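PDB 6M1T: glutathione S-transferase from Sphingobium chungbukense, which binds glutathione and, as a beta-class member of its family, probably transfers it to electrophilic compounds in detoxification. Local coordinates for residues A[14-19]-A[192-197]; A[96-101]-A[151-156]. All blocks are in the same frame, centred on the assembly; numbering follows the deposited sequence.

Interaction 1. Residues A[14-19]-A[192-197]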
ATOM      1  N   PRO A  14      -0.567   9.867  10.903  1.00 10.16           N
ATOM      2  CA  PRO A  14      -1.660  10.816  10.772  1.00 10.63           C
ATOM      3  C   PRO A  14      -1.783  11.743  11.996  1.00 10.39           C
ATOM      4  O   PRO A  14      -2.235  12.894  11.814  1.00  9.45           O
ATOM      5  CB  PRO A  14      -2.912   9.956  10.492  1.00 11.45           C
ATOM      6  CG  PRO A  14      -2.505   8.591  10.923  1.00 11.09           C
ATOM      7  CD  PRO A  14      -1.000   8.477  10.733  1.00 10.88           C
ATOM      8  N   HIS A  15      -1.404  11.279  13.188  1.00 10.18           N
ATOM      9  CA  HIS A  15      -1.346  12.164  14.395  1.00 10.70           C
ATOM     10  C   HIS A  15      -0.448  13.374  14.085  1.00 10.71           C
ATOM     11  O   HIS A  15      -0.889  14.541  14.281  1.00 11.95           O
ATOM     12  CB  HIS A  15      -0.855  11.370  15.618  1.00 10.92           C
ATOM     13  CG  HIS A  15      -1.052  12.057  16.929  1.00 11.18           C
ATOM     14  ND1 HIS A  15      -0.762  11.439  18.137  1.00 13.69           N
ATOM     15  CD2 HIS A  15      -1.569  13.260  17.231  1.00 13.60           C
ATOM     16  CE1 HIS A  15      -1.008  12.291  19.133  1.00 13.51           C
ATOM     17  NE2 HIS A  15      -1.554  13.398  18.603  1.00 13.29           N
ATOM     18  N   ILE A  16       0.776  13.129  13.657  1.00 11.31           N
ATOM     19  CA  ILE A  16       1.730  14.223  13.285  1.00 12.22           C
ATOM     20  C   ILE A  16       1.119  15.100  12.167  1.00 13.35           C
ATOM     21  O   ILE A  16       1.183  16.324  12.259  1.00 13.08           O
ATOM     22  CB  ILE A  16       3.094  13.641  12.907  1.00 13.36           C
ATOM     23  CG1 ILE A  16       3.777  13.060  14.139  1.00 12.24           C
ATOM     24  CG2 ILE A  16       3.950  14.693  12.200  1.00 13.67           C
ATOM     25  CD1 ILE A  16       4.921  12.122  13.873  1.00 13.63           C
ATOM     26  N   ALA A  17       0.542  14.497  11.132  1.00 12.88           N
ATOM     27  CA  ALA A  17      -0.013  15.201   9.950  1.00 13.16           C
ATOM     28  C   ALA A  17      -1.120  16.181  10.360  1.00 12.39           C
ATOM     29  O   ALA A  17      -1.179  17.295   9.816  1.00 13.37           O
ATOM     30  CB  ALA A  17      -0.495  14.187   8.909  1.00 13.02           C
ATOM     31  N   LEU A  18      -2.047  15.765  11.215  1.00 12.13           N
ATOM     32  CA  LEU A  18      -3.119  16.653  11.708  1.00 13.55           C
ATOM     33  C   LEU A  18      -2.508  17.835  12.476  1.00 13.87           C
ATOM     34  O   LEU A  18      -3.090  18.946  12.365  1.00 16.43           O
ATOM     35  CB  LEU A  18      -4.087  15.848  12.582  1.00 12.66           C
ATOM     36  CG  LEU A  18      -4.966  14.884  11.791  1.00 13.07           C
ATOM     37  CD1 LEU A  18      -5.568  13.842  12.706  1.00 13.48           C
ATOM     38  CD2 LEU A  18      -6.045  15.629  11.041  1.00 13.51           C
ATOM     39  N   ARG A  19      -1.464  17.596  13.263  1.00 14.97           N
ATOM     40  CA  ARG A  19      -0.715  18.683  13.962  1.00 15.92           C
ATOM     41  C   ARG A  19      -0.053  19.608  12.916  1.00 16.47           C
ATOM     42  O   ARG A  19      -0.034  20.818  13.162  1.00 16.82           O
ATOM     43  CB  ARG A  19       0.312  18.138  14.947  1.00 14.65           C
ATOM     44  CG  ARG A  19      -0.363  17.500  16.160  1.00 15.05           C
ATOM     45  CD  ARG A  19       0.563  17.034  17.252  1.00 14.80           C
ATOM     46  NE  ARG A  19      -0.251  16.335  18.243  1.00 15.01           N
ATOM     47  CZ  ARG A  19      -0.811  16.874  19.317  1.00 14.87           C
ATOM     48  NH1 ARG A  19      -0.603  18.141  19.616  1.00 15.09           N
ATOM     49  NH2 ARG A  19      -1.576  16.121  20.084  1.00 16.41           N
ATOM     50  N   GLY A 192       7.354  16.857  17.972  1.00 22.38           N
ATOM     51  CA  GLY A 192       7.538  16.831  19.438  1.00 21.13           C
ATOM     52  C   GLY A 192       6.221  16.775  20.184  1.00 18.57           C
ATOM     53  O   GLY A 192       6.102  15.958  21.124  1.00 21.00           O
ATOM     54  N   ALA A 193       5.234  17.572  19.758  1.00 19.34           N
ATOM     55  CA  ALA A 193       3.884  17.615  20.386  1.00 17.50           C
ATOM     56  C   ALA A 193       3.181  16.252  20.263  1.00 17.24           C
ATOM     57  O   ALA A 193       2.598  15.797  21.260  1.00 15.70           O
ATOM     58  CB  ALA A 193       3.062  18.712  19.743  1.00 16.99           C
ATOM     59  N   ALA A 194       3.213  15.603  19.080  1.00 16.52           N
ATOM     60  CA  ALA A 194       2.613  14.241  18.916  1.00 16.77           C
ATOM     61  C   ALA A 194       3.370  13.229  19.778  1.00 17.75           C
ATOM     62  O   ALA A 194       2.731  12.443  20.477  1.00 16.04           O
ATOM     63  CB  ALA A 194       2.574  13.793  17.477  1.00 16.50           C
ATOM     64  N   LEU A 195       4.705  13.294  19.790  1.00 19.18           N
ATOM     65  CA  LEU A 195       5.528  12.345  20.588  1.00 21.78           C
ATOM     66  C   LEU A 195       5.116  12.511  22.053  1.00 21.44           C
ATOM     67  O   LEU A 195       4.907  11.511  22.734  1.00 21.29           O
ATOM     68  CB  LEU A 195       7.025  12.645  20.384  1.00 24.36           C
ATOM     69  CG  LEU A 195       7.860  11.837  19.389  1.00 30.41           C
ATOM     70  CD1 LEU A 195       7.069  11.011  18.384  1.00 29.68           C
ATOM     71  CD2 LEU A 195       8.827  12.757  18.657  1.00 30.10           C
ATOM     72  N   LYS A 196       4.953  13.753  22.531  1.00 22.99           N
ATOM     73  CA  LYS A 196       4.605  14.043  23.940  1.00 23.16           C
ATOM     74  C   LYS A 196       3.172  13.583  24.211  1.00 22.33           C
ATOM     75  O   LYS A 196       2.970  12.873  25.219  1.00 18.42           O
ATOM     76  CB  LYS A 196       4.828  15.533  24.277  1.00 27.96           C
ATOM     77  CG  LYS A 196       4.717  15.871  25.761  1.00 33.79           C
ATOM     78  CD  LYS A 196       5.311  17.208  26.169  1.00 41.65           C
ATOM     79  CE  LYS A 196       5.195  17.504  27.657  1.00 44.18           C
ATOM     80  NZ  LYS A 196       5.213  18.969  27.933  1.00 49.25           N
ATOM     81  N   ALA A 197       2.192  13.939  23.364  1.00 19.99           N
ATOM     82  CA  ALA A 197       0.776  13.541  23.561  1.00 17.68           C
ATOM     83  C   ALA A 197       0.614  12.008  23.634  1.00 16.29           C
ATOM     84  O   ALA A 197      -0.345  11.560  24.296  1.00 16.73           O
ATOM     85  CB  ALA A 197      -0.104  14.130  22.470  1.00 19.30           C
TER

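Interaction 2. Residues A[96-101]-A[151-156]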
ATOM      1  N   SER A  96       3.101   6.482  -4.641  1.00 13.89           N
ATOM      2  CA  SER A  96       4.106   5.403  -4.821  1.00 14.47           C
ATOM      3  C   SER A  96       4.866   5.215  -3.515  1.00 15.06           C
ATOM      4  O   SER A  96       4.942   4.064  -2.976  1.00 12.64           O
ATOM      5  CB  SER A  96       5.056   5.709  -5.977  1.00 14.76           C
ATOM      6  OG  SER A  96       6.003   4.675  -6.155  1.00 14.95           O
ATOM      7  N   ARG A  97       5.392   6.311  -2.970  1.00 13.70           N
ATOM      8  CA  ARG A  97       6.168   6.205  -1.720  1.00 15.49           C
ATOM      9  C   ARG A  97       5.230   5.715  -0.596  1.00 12.01           C
ATOM     10  O   ARG A  97       5.697   4.915   0.225  1.00 12.74           O
ATOM     11  CB  ARG A  97       6.919   7.510  -1.411  1.00 17.51           C
ATOM     12  CG  ARG A  97       8.173   7.775  -2.256  1.00 21.34           C
ATOM     13  CD  ARG A  97       9.160   6.620  -2.446  1.00 24.39           C
ATOM     14  NE  ARG A  97       8.696   5.709  -3.498  1.00 28.78           N
ATOM     15  CZ  ARG A  97       9.069   4.430  -3.688  1.00 29.80           C
ATOM     16  NH1 ARG A  97       8.510   3.764  -4.672  1.00 29.07           N
ATOM     17  NH2 ARG A  97       9.983   3.824  -2.948  1.00 30.98           N
ATOM     18  N   LEU A  98       3.993   6.209  -0.510  1.00 13.01           N
ATOM     19  CA  LEU A  98       3.088   5.768   0.595  1.00 12.12           C
ATOM     20  C   LEU A  98       2.784   4.271   0.437  1.00 13.45           C
ATOM     21  O   LEU A  98       2.725   3.573   1.496  1.00 10.20           O
ATOM     22  CB  LEU A  98       1.819   6.618   0.624  1.00 13.56           C
ATOM     23  CG  LEU A  98       2.034   8.128   0.870  1.00 13.47           C
ATOM     24  CD1 LEU A  98       0.711   8.841   0.779  1.00 13.92           C
ATOM     25  CD2 LEU A  98       2.725   8.373   2.224  1.00 13.92           C
ATOM     26  N   SER A  99       2.590   3.787  -0.800  1.00 12.89           N
ATOM     27  CA  SER A  99       2.277   2.349  -1.081  1.00 13.89           C
ATOM     28  C   SER A  99       3.507   1.510  -0.722  1.00 11.71           C
ATOM     29  O   SER A  99       3.348   0.447  -0.090  1.00  9.31           O
ATOM     30  CB  SER A  99       1.729   2.068  -2.518  1.00 16.65           C
ATOM     31  OG  SER A  99       1.966   0.652  -2.520  0.50 23.79           O
ATOM     32  N   PHE A 100       4.724   1.979  -1.021  1.00 10.29           N
ATOM     33  CA  PHE A 100       5.943   1.238  -0.663  1.00 11.33           C
ATOM     34  C   PHE A 100       6.071   1.136   0.871  1.00 11.48           C
ATOM     35  O   PHE A 100       6.419   0.048   1.417  1.00 11.81           O
ATOM     36  CB  PHE A 100       7.194   1.907  -1.234  1.00 11.48           C
ATOM     37  CG  PHE A 100       8.438   1.299  -0.699  1.00 13.29           C
ATOM     38  CD1 PHE A 100       8.987   0.164  -1.269  1.00 13.85           C
ATOM     39  CD2 PHE A 100       9.093   1.899   0.363  1.00 14.33           C
ATOM     40  CE1 PHE A 100      10.165  -0.387  -0.774  1.00 15.74           C
ATOM     41  CE2 PHE A 100      10.253   1.339   0.871  1.00 14.01           C
ATOM     42  CZ  PHE A 100      10.804   0.210   0.295  1.00 15.70           C
ATOM     43  N   LEU A 101       5.827   2.239   1.582  1.00 10.81           N
ATOM     44  CA  LEU A 101       5.971   2.233   3.055  1.00 10.94           C
ATOM     45  C   LEU A 101       4.943   1.262   3.694  1.00 10.61           C
ATOM     46  O   LEU A 101       5.345   0.515   4.562  1.00  9.22           O
ATOM     47  CB  LEU A 101       5.790   3.663   3.555  1.00 12.33           C
ATOM     48  CG  LEU A 101       6.942   4.604   3.176  1.00 14.34           C
ATOM     49  CD1 LEU A 101       6.629   6.027   3.618  1.00 16.23           C
ATOM     50  CD2 LEU A 101       8.217   4.127   3.782  1.00 15.53           C
ATOM     51  N   PHE A 151       8.685  18.958   2.570  1.00 30.67           N
ATOM     52  CA  PHE A 151       8.215  18.099   3.676  1.00 24.53           C
ATOM     53  C   PHE A 151       6.806  17.608   3.358  1.00 22.43           C
ATOM     54  O   PHE A 151       5.899  18.419   2.991  1.00 22.19           O
ATOM     55  CB  PHE A 151       8.310  18.836   5.002  1.00 26.20           C
ATOM     56  CG  PHE A 151       7.986  17.948   6.167  1.00 22.64           C
ATOM     57  CD1 PHE A 151       8.861  16.943   6.547  1.00 22.70           C
ATOM     58  CD2 PHE A 151       6.840  18.149   6.911  1.00 21.35           C
ATOM     59  CE1 PHE A 151       8.582  16.133   7.639  1.00 23.50           C
ATOM     60  CE2 PHE A 151       6.549  17.314   7.988  1.00 21.32           C
ATOM     61  CZ  PHE A 151       7.416  16.311   8.348  1.00 22.37           C
ATOM     62  N   SER A 152       6.611  16.287   3.457  1.00 20.27           N
ATOM     63  CA  SER A 152       5.364  15.636   3.000  1.00 18.25           C
ATOM     64  C   SER A 152       4.893  14.548   3.977  1.00 15.74           C
ATOM     65  O   SER A 152       5.668  14.074   4.808  1.00 13.76           O
ATOM     66  CB  SER A 152       5.535  15.059   1.634  1.00 19.35           C
ATOM     67  OG  SER A 152       6.127  13.785   1.706  1.00 17.52           O
ATOM     68  N   VAL A 153       3.656  14.109   3.793  1.00 17.25           N
ATOM     69  CA  VAL A 153       3.127  12.961   4.587  1.00 15.04           C
ATOM     70  C   VAL A 153       4.011  11.725   4.379  1.00 15.48           C
ATOM     71  O   VAL A 153       4.050  10.875   5.275  1.00 14.05           O
ATOM     72  CB  VAL A 153       1.652  12.689   4.278  1.00 14.70           C
ATOM     73  CG1 VAL A 153       0.806  13.777   4.909  1.00 15.67           C
ATOM     74  CG2 VAL A 153       1.368  12.557   2.776  1.00 15.16           C
ATOM     75  N   ALA A 154       4.760  11.627   3.281  1.00 14.81           N
ATOM     76  CA  ALA A 154       5.640  10.460   3.051  1.00 16.06           C
ATOM     77  C   ALA A 154       6.803  10.540   4.026  1.00 15.56           C
ATOM     78  O   ALA A 154       7.206   9.492   4.534  1.00 14.63           O
ATOM     79  CB  ALA A 154       6.103  10.387   1.611  1.00 16.32           C
ATOM     80  N   ASP A 155       7.352  11.734   4.282  1.00 16.49           N
ATOM     81  CA  ASP A 155       8.426  11.891   5.306  1.00 14.15           C
ATOM     82  C   ASP A 155       7.821  11.545   6.686  1.00 12.32           C
ATOM     83  O   ASP A 155       8.473  10.927   7.515  1.00 11.51           O
ATOM     84  CB  ASP A 155       8.980  13.326   5.348  1.00 16.08           C
ATOM     85  CG  ASP A 155       9.629  13.786   4.043  1.00 16.03           C
ATOM     86  OD1 ASP A 155      10.617  13.185   3.654  1.00 19.36           O
ATOM     87  OD2 ASP A 155       9.102  14.691   3.414  1.00 18.32           O
ATOM     88  N   ILE A 156       6.622  12.025   6.966  1.00 12.28           N
ATOM     89  CA  ILE A 156       5.993  11.755   8.289  1.00 12.37           C
ATOM     90  C   ILE A 156       5.881  10.233   8.476  1.00 12.04           C
ATOM     91  O   ILE A 156       6.230   9.706   9.506  1.00 12.64           O
ATOM     92  CB  ILE A 156       4.635  12.445   8.415  1.00 13.40           C
ATOM     93  CG1 ILE A 156       4.749  13.984   8.404  1.00 11.83           C
ATOM     94  CG2 ILE A 156       3.999  11.917   9.709  1.00 12.12           C
ATOM     95  CD1 ILE A 156       3.387  14.686   8.346  1.00 12.20           C
TER

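Interaction 1. Residues A[14-19]-A[192-197]
Segments 14-19 and 192-197, on helices 12-21 and 189-198, run at 131° between their N-to-C directions, with axes 9.1 Å apart and the backbones closest where I16 faces A194. In this GST fold the contact sets the first helix of the thioredoxin-like N-terminal domain against the last helix of the chain. A194 is its centre: the small CB fits among three side chains of the other helix. A194 CB lies over the centre of the H15 imidazole, 4.0 Å from the ring centroid and 6° off the normal, a CH-pi contact. I16 meets the same methyl through CG1, with CG1 to A194 CB at 3.6 Å. R19 closes the third side, its CD 3.8 Å from A194 CB. The R19 chain is extended from CG to NE and carries the guanidinium past A194, with A193 O over one face. With CG anti to the backbone N, the H15 side chain is directed at helix 189-198 and is held at both nitrogens: ND1 bonds to E198, while NE2 accepts from R19. An alanine in place of R19 would probably leave H15 NE2 without this donor and open a gap beside A193 and A197. The bond from R19 NH2 to H15 NE2 spans 3.1 Å, in the guanidinium plane but tilted 18° from the imidazole plane.

Interaction 2. Residues A[96-101]-A[151-156]
A capping box starts helix 153-162, and the first turn of that helix packs against helix 89-108 in the all-helical C-terminal domain of the GST fold. L98 and A154 bring the two backbones nearest, and these two residues contribute the most to the contact. The CG of L98 stands anti to the carbonyl carbon (chi1 -61°), and the two methyls beyond it divide the work. L98 CD2 rests against the backbone of A154, 3.7 Å from A154 CA, and also touches that residue's CB. L98 CD1 reaches V153 more loosely, at 4.3 Å from V153 CG2. One turn later L101 sets CD1 3.6 Å from A154 O, so the small A154 is met by leucines from successive turns. R97 adds its CB against A154 CB, but its chain then folds away. F100 CB lies over one face of the guanidinium, toward its rim, and R97 NH1 donates in plane to S96 OG. That hydroxyl is also hydrogen-bonded to T64 of the second subunit, which places this side of helix 89-108 at the dimer interface. L98 and L101 also touch Y157, a residue of the glutathione pocket, so the packing borders that pocket. D155 points away from helix 89-108; its OD1 is bonded to Y181 and Y146. In the box, S152 OG accepts from A154 N at 3.0 Å. S152 N in turn donates to the anti lone pair of D155 OD2, also at 3.0 Å.

Overall arrangement
From the N terminus, the chain passes through strand 2-5 into helix 12-21, then builds the rest of the thioredoxin-like domain before running into helix 89-108. Interaction 2 brings this helix together with the start of helix 153-162, closing a loop of 49 residues. Interaction 1 closes a far longer one, 172 residues, when helix 189-198 returns to helix 12-21; the shorter loop lies wholly within it. Interaction 2 thus joins two helices of the C-terminal domain, while interaction 1 ties the chain's end back to the N-terminal domain. Their centres are about 16 Å apart, yet they meet directly: I16 and A17 pack on I156, linking helices 12-21 and 153-162.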